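Local structure of periplasmic beta-glucosidase (Pseudomonas aeruginosa, 6R5T) at residues D132-R137 and G572-Y577; W527-A532 and G605-F610. The protein probably hydrolyses terminal, non-reducing beta-D-glucosyl residues, releasing beta-D-glucose, as a periplasmic glycoside hydrolase of family 3. The protein carries 1 engineered substitution. One frame throughout, in Å; residues are numbered along the deposited sequence. Where two conformers were deposited one is given.

Interaction 1: residues D132-R137 and G572-Y577; sequences DARWGR and GQVPVY. With BGC (beta-D-glucopyranose), chain C.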
loop_
_atom_site.group_PDB
_atom_site.type_symbol
_atom_site.label_atom_id
_atom_site.label_comp_id
_atom_site.label_asym_id
_atom_site.label_seq_id
_atom_site.Cartn_x
_atom_site.Cartn_y
_atom_site.Cartn_z
ATOM N N ASP A 132 3.678 4.016 6.478
ATOM C CA ASP A 132 2.224 4.149 6.251
ATOM C C ASP A 132 1.644 4.879 7.441
ATOM O O ASP A 132 1.436 4.304 8.487
ATOM C CB ASP A 132 1.567 2.798 6.034
ATOM C CG ASP A 132 0.118 2.864 5.570
ATOM O OD1 ASP A 132 -0.623 3.809 5.982
ATOM O OD2 ASP A 132 -0.225 1.969 4.726
ATOM N N ALA A 133 1.348 6.165 7.231
ATOM C CA ALA A 133 0.865 7.044 8.305
ATOM C C ALA A 133 -0.494 6.599 8.879
ATOM O O ALA A 133 -0.878 7.083 9.933
ATOM C CB ALA A 133 0.775 8.469 7.755
ATOM N N ARG A 134 -1.254 5.745 8.196
ATOM C CA ARG A 134 -2.597 5.336 8.715
ATOM C C ARG A 134 -2.484 4.454 9.954
ATOM O O ARG A 134 -3.420 4.416 10.758
ATOM C CB ARG A 134 -3.346 4.546 7.643
ATOM C CG ARG A 134 -3.648 5.360 6.396
ATOM C CD ARG A 134 -4.289 4.480 5.344
ATOM N NE ARG A 134 -3.306 3.610 4.733
ATOM C CZ ARG A 134 -3.568 2.812 3.711
ATOM N NH1 ARG A 134 -4.786 2.715 3.219
ATOM N NH2 ARG A 134 -2.622 2.056 3.214
ATOM N N TRP A 135 -1.379 3.753 10.103
ATOM C CA TRP A 135 -1.233 2.755 11.196
ATOM C C TRP A 135 -1.214 3.473 12.563
ATOM O O TRP A 135 -0.416 4.390 12.755
ATOM C CB TRP A 135 0.039 1.968 10.933
ATOM C CG TRP A 135 0.255 0.776 11.828
ATOM C CD1 TRP A 135 -0.602 -0.259 12.021
ATOM C CD2 TRP A 135 1.468 0.384 12.489
ATOM N NE1 TRP A 135 -0.024 -1.241 12.787
ATOM C CE2 TRP A 135 1.257 -0.885 13.062
ATOM C CE3 TRP A 135 2.724 0.972 12.643
ATOM C CZ2 TRP A 135 2.249 -1.584 13.754
ATOM C CZ3 TRP A 135 3.697 0.308 13.363
ATOM C CH2 TRP A 135 3.465 -0.975 13.905
ATOM N N GLY A 136 -1.994 2.994 13.527
ATOM C CA GLY A 136 -2.098 3.676 14.819
ATOM C C GLY A 136 -0.830 3.566 15.628
ATOM O O GLY A 136 -0.582 4.420 16.465
ATOM N N ARG A 137 0.034 2.610 15.318
ATOM C CA ARG A 137 1.261 2.413 16.131
ATOM C C ARG A 137 2.461 3.174 15.600
ATOM O O ARG A 137 3.573 2.997 16.134
ATOM C CB ARG A 137 1.510 0.922 16.265
ATOM C CG ARG A 137 0.308 0.209 16.853
ATOM C CD ARG A 137 0.568 -1.253 17.249
ATOM N NE ARG A 137 1.337 -1.248 18.479
ATOM C CZ ARG A 137 1.314 -2.205 19.414
ATOM N NH1 ARG A 137 0.590 -3.294 19.230
ATOM N NH2 ARG A 137 2.011 -2.009 20.534
ATOM N N GLY A 572 -4.635 9.654 0.349
ATOM C CA GLY A 572 -4.601 9.006 -0.958
ATOM C C GLY A 572 -3.236 8.989 -1.571
ATOM O O GLY A 572 -3.107 8.359 -2.630
ATOM N N GLN A 573 -2.225 9.623 -0.966
ATOM C CA GLN A 573 -0.816 9.523 -1.431
ATOM C C GLN A 573 -0.040 8.421 -0.700
ATOM O O GLN A 573 1.115 8.227 -1.067
ATOM C CB GLN A 573 -0.117 10.873 -1.266
ATOM C CG GLN A 573 -0.869 11.992 -1.985
ATOM C CD GLN A 573 -0.025 13.021 -2.692
ATOM O OE1 GLN A 573 1.198 12.870 -2.819
ATOM N NE2 GLN A 573 -0.697 14.071 -3.191
ATOM N N VAL A 574 -0.620 7.713 0.261
ATOM C CA VAL A 574 0.164 6.755 1.088
ATOM C C VAL A 574 0.587 5.614 0.192
ATOM O O VAL A 574 -0.207 5.104 -0.607
ATOM C CB VAL A 574 -0.647 6.329 2.311
ATOM C CG1 VAL A 574 -0.128 5.066 2.964
ATOM C CG2 VAL A 574 -0.752 7.477 3.293
ATOM N N PRO A 575 1.844 5.147 0.299
ATOM C CA PRO A 575 2.879 5.700 1.168
ATOM C C PRO A 575 3.711 6.773 0.494
ATOM O O PRO A 575 3.952 6.748 -0.683
ATOM C CB PRO A 575 3.763 4.483 1.407
ATOM C CG PRO A 575 3.730 3.774 0.063
ATOM C CD PRO A 575 2.311 3.939 -0.400
ATOM N N VAL A 576 4.171 7.712 1.307
ATOM C CA VAL A 576 5.208 8.663 0.856
ATOM C C VAL A 576 6.325 8.565 1.881
ATOM O O VAL A 576 6.095 8.577 3.077
ATOM C CB VAL A 576 4.740 10.117 0.707
ATOM C CG1 VAL A 576 3.855 10.280 -0.514
ATOM C CG2 VAL A 576 4.073 10.590 1.977
ATOM N N TYR A 577 7.510 8.462 1.352
ATOM C CA TYR A 577 8.709 8.418 2.199
ATOM C C TYR A 577 9.873 8.882 1.356
ATOM O O TYR A 577 9.848 8.718 0.131
ATOM C CB TYR A 577 8.910 6.994 2.753
ATOM C CG TYR A 577 8.897 5.876 1.745
ATOM C CD1 TYR A 577 7.707 5.307 1.312
ATOM C CD2 TYR A 577 10.071 5.359 1.218
ATOM C CE1 TYR A 577 7.682 4.237 0.436
ATOM C CE2 TYR A 577 10.072 4.281 0.352
ATOM C CZ TYR A 577 8.869 3.722 -0.069
ATOM O OH TYR A 577 8.872 2.637 -0.910
HETATM C C2 BGC C . 3.077 -4.937 24.104
HETATM C C3 BGC C . 2.210 -6.062 24.704
HETATM C C4 BGC C . 0.763 -5.791 24.209
HETATM C C5 BGC C . 0.802 -5.871 22.672
HETATM C C6 BGC C . -0.536 -5.568 22.034
HETATM C C1 BGC C . 2.946 -4.961 22.577
HETATM O O1 BGC C . 3.664 -3.845 22.150
HETATM O O2 BGC C . 4.459 -5.027 24.429
HETATM O O3 BGC C . 2.244 -5.958 26.141
HETATM O O4 BGC C . -0.079 -6.828 24.738
HETATM O O5 BGC C . 1.581 -4.815 22.195
HETATM O O6 BGC C . -0.434 -5.696 20.611
#
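An Asx turn in the loop after barrel strand 121-122 meets the cis-proline loop 572-577 where Asp-132 and Arg-134 pack on Val-574. The valine methyl CG1 does the touching. It lies 3.3 Å from Asp-132 OD1 and 3.9 Å from Arg-134 NH2, and no hydrogen bond crosses between the segments. With CG1 anti to the backbone N (chi1 162°), Val-574 presents this methyl to the carboxylate, and the two side chains cross at about a right angle.

The aspartate and arginine are locked together. Arg-134 grips the carboxylate side-on: NE reaches Asp-132 OD1 at 3.0 Å and NH2 reaches Asp-132 OD2 at 2.8 Å. Both oxygens use their syn lone pairs, close to the guanidinium plane. OD1 also takes Arg-134 N on its anti lone pair, which closes the Asx turn within a type I beta turn, Asp-132 to Trp-135. The contact joins the TIM-barrel domain, which holds 132-137, to the C-terminal domain, which holds 572-577. It also lies at the dimer interface: Arg-134 NH1 binds Val-574 O and Gly-572 O of the second subunit.

The same loop runs on to the glycan pocket. Arg-137 NH1 donates to glucose O6 at 3.0 Å, and Arg-137 NH2 donates to glucose O1 at 3.0 Å. The ring oxygen O5 lies at the guanidinium edge, 3.3 Å from Arg-137 NH2. Glu-140 forms a salt bridge with Arg-137 NH2.

Interaction 2: residues W527-A532 and G605-F610; sequences WEQENA and GPLYPF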
loop_
_atom_site.group_PDB
_atom_site.type_symbol
_atom_site.label_atom_id
_atom_site.label_comp_id
_atom_site.label_asym_id
_atom_site.label_seq_id
_atom_site.Cartn_x
_atom_site.Cartn_y
_atom_site.Cartn_z
ATOM N N TRP A 527 -4.629 22.748 4.342
ATOM C CA TRP A 527 -5.400 23.990 4.654
ATOM C C TRP A 527 -4.633 24.766 5.711
ATOM O O TRP A 527 -4.512 26.005 5.641
ATOM C CB TRP A 527 -6.820 23.682 5.128
ATOM C CG TRP A 527 -7.605 24.912 5.466
ATOM C CD1 TRP A 527 -8.480 25.570 4.640
ATOM C CD2 TRP A 527 -7.615 25.629 6.702
ATOM N NE1 TRP A 527 -9.015 26.655 5.285
ATOM C CE2 TRP A 527 -8.462 26.749 6.525
ATOM C CE3 TRP A 527 -6.947 25.473 7.906
ATOM C CZ2 TRP A 527 -8.688 27.655 7.556
ATOM C CZ3 TRP A 527 -7.143 26.386 8.910
ATOM C CH2 TRP A 527 -8.018 27.458 8.727
ATOM N N GLU A 528 -4.128 24.047 6.702
ATOM C CA GLU A 528 -3.409 24.681 7.834
ATOM C C GLU A 528 -2.146 25.396 7.337
ATOM O O GLU A 528 -1.859 26.536 7.746
ATOM C CB GLU A 528 -3.104 23.625 8.900
ATOM C CG GLU A 528 -4.346 23.042 9.545
ATOM C CD GLU A 528 -5.118 21.988 8.742
ATOM O OE1 GLU A 528 -4.682 21.557 7.627
ATOM O OE2 GLU A 528 -6.231 21.596 9.181
ATOM N N GLN A 529 -1.379 24.735 6.476
ATOM C CA GLN A 529 -0.131 25.350 5.965
ATOM C C GLN A 529 -0.481 26.637 5.158
ATOM O O GLN A 529 0.343 27.563 5.115
ATOM C CB GLN A 529 0.646 24.317 5.152
ATOM C CG GLN A 529 1.903 24.879 4.478
ATOM C CD GLN A 529 2.944 25.436 5.418
ATOM O OE1 GLN A 529 3.041 25.053 6.575
ATOM N NE2 GLN A 529 3.720 26.392 4.912
ATOM N N GLU A 530 -1.627 26.680 4.501
ATOM C CA GLU A 530 -2.027 27.869 3.712
ATOM C C GLU A 530 -2.550 28.976 4.650
ATOM O O GLU A 530 -2.278 30.178 4.380
ATOM C CB GLU A 530 -3.060 27.447 2.694
ATOM C CG GLU A 530 -3.442 28.536 1.719
ATOM C CD GLU A 530 -2.276 29.197 0.996
ATOM O OE1 GLU A 530 -2.375 30.422 0.781
ATOM O OE2 GLU A 530 -1.285 28.502 0.621
ATOM N N ASN A 531 -3.251 28.629 5.720
ATOM C CA ASN A 531 -4.077 29.625 6.445
ATOM C C ASN A 531 -3.550 29.951 7.840
ATOM O O ASN A 531 -3.830 31.050 8.365
ATOM C CB ASN A 531 -5.513 29.119 6.532
ATOM C CG ASN A 531 -6.178 29.187 5.191
ATOM O OD1 ASN A 531 -6.614 30.275 4.816
ATOM N ND2 ASN A 531 -6.234 28.101 4.432
ATOM N N ALA A 532 -2.972 28.987 8.571
ATOM C CA ALA A 532 -2.518 29.309 9.938
ATOM C C ALA A 532 -1.385 30.319 9.848
ATOM O O ALA A 532 -0.635 30.307 8.862
ATOM C CB ALA A 532 -2.052 28.101 10.694
ATOM N N GLY A 605 4.452 14.997 -4.072
ATOM C CA GLY A 605 5.440 15.069 -2.999
ATOM C C GLY A 605 4.774 15.281 -1.653
ATOM O O GLY A 605 3.609 15.689 -1.549
ATOM N N PRO A 606 5.531 15.066 -0.559
ATOM C CA PRO A 606 5.003 15.318 0.769
ATOM C C PRO A 606 4.743 16.813 0.968
ATOM O O PRO A 606 5.406 17.662 0.326
ATOM C CB PRO A 606 6.140 14.826 1.676
ATOM C CG PRO A 606 7.346 15.059 0.872
ATOM C CD PRO A 606 6.962 14.712 -0.570
ATOM N N LEU A 607 3.827 17.138 1.866
ATOM C CA LEU A 607 3.662 18.543 2.292
ATOM C C LEU A 607 4.918 18.975 3.046
ATOM O O LEU A 607 5.441 20.049 2.759
ATOM C CB LEU A 607 2.434 18.702 3.187
ATOM C CG LEU A 607 2.197 20.148 3.612
ATOM C CD1 LEU A 607 2.043 21.093 2.414
ATOM C CD2 LEU A 607 0.964 20.255 4.458
ATOM N N TYR A 608 5.412 18.120 3.947
ATOM C CA TYR A 608 6.649 18.416 4.717
ATOM C C TYR A 608 7.529 17.188 4.559
ATOM O O TYR A 608 7.092 16.090 4.901
ATOM C CB TYR A 608 6.367 18.691 6.186
ATOM C CG TYR A 608 5.351 19.761 6.477
ATOM C CD1 TYR A 608 5.606 21.096 6.221
ATOM C CD2 TYR A 608 4.152 19.441 7.074
ATOM C CE1 TYR A 608 4.673 22.075 6.540
ATOM C CE2 TYR A 608 3.213 20.403 7.393
ATOM C CZ TYR A 608 3.476 21.736 7.129
ATOM O OH TYR A 608 2.553 22.705 7.469
ATOM N N PRO A 609 8.747 17.342 4.053
ATOM C CA PRO A 609 9.603 16.169 3.815
ATOM C C PRO A 609 10.339 15.723 5.083
ATOM O O PRO A 609 10.423 16.391 6.066
ATOM C CB PRO A 609 10.609 16.695 2.815
ATOM C CG PRO A 609 10.740 18.134 3.223
ATOM C CD PRO A 609 9.358 18.598 3.629
ATOM N N PHE A 610 10.857 14.516 5.007
ATOM C CA PHE A 610 11.769 13.972 6.024
ATOM C C PHE A 610 12.878 14.968 6.316
ATOM O O PHE A 610 13.463 15.555 5.379
ATOM C CB PHE A 610 12.373 12.686 5.494
ATOM C CG PHE A 610 13.291 12.018 6.469
ATOM C CD1 PHE A 610 12.815 11.166 7.470
ATOM C CD2 PHE A 610 14.665 12.206 6.372
ATOM C CE1 PHE A 610 13.708 10.511 8.311
ATOM C CE2 PHE A 610 15.545 11.545 7.211
ATOM C CZ PHE A 610 15.071 10.722 8.187
#
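This is a small helix-to-loop contact within the C-terminal domain, made of one side-chain hydrogen bond and a little apolar packing. Gln-529, near the end of helix 526-531, meets Leu-607 and Tyr-608 of the loop that leads to strand 619-626. Tyr-608 OH donates to Gln-529 OE1 at 2.6 Å. The hydroxyl approaches at a C=O...O angle of 127° and lies 25° out of the carbonyl plane. The amide stands almost upright to the tyrosine ring, with the planes 86° apart, and its oxygen sits at the ring edge. The glutamine chain bends at chi2, which turns the amide oxygen toward the tyrosine. CB also lies close to the hydroxyl, 3.4 Å from Tyr-608 OH.

Beside this bond, Leu-607 CD2 packs on Gln-529 CB at 4.1 Å. Leu-607 CG lies over the centre of the Tyr-608 ring, 3.9 Å above its plane. The two neighbours share a classic beta bulge opposite Phe-567.

Lys-367 NZ binds the carbonyls of Gln-529 and Ala-532 at the helix end. Gln-529 and Tyr-608 both touch Ile-535 of strand 534-537, while Trp-527 and Glu-528 pack against helix 497-508.

How the interactions relate
From the N terminus, the chain first passes 132-137, in the TIM-barrel domain. It then enters the C-terminal domain and reaches 527-532 beside its mixed sheet. Next comes 572-577, which closes interaction 1 over 434 intervening residues. Last comes 605-610, which closes interaction 2 over only 72. The segments alternate, so the two closures cross and neither nests in the other. Both second segments belong to the long loop region between helix 545-553 and strand 619-626. One part of that region reaches the barrel domain and the other reaches helix 526-531. The centres are about 16 Å apart, and the contacts touch by packing of Gln-573 on Gly-605.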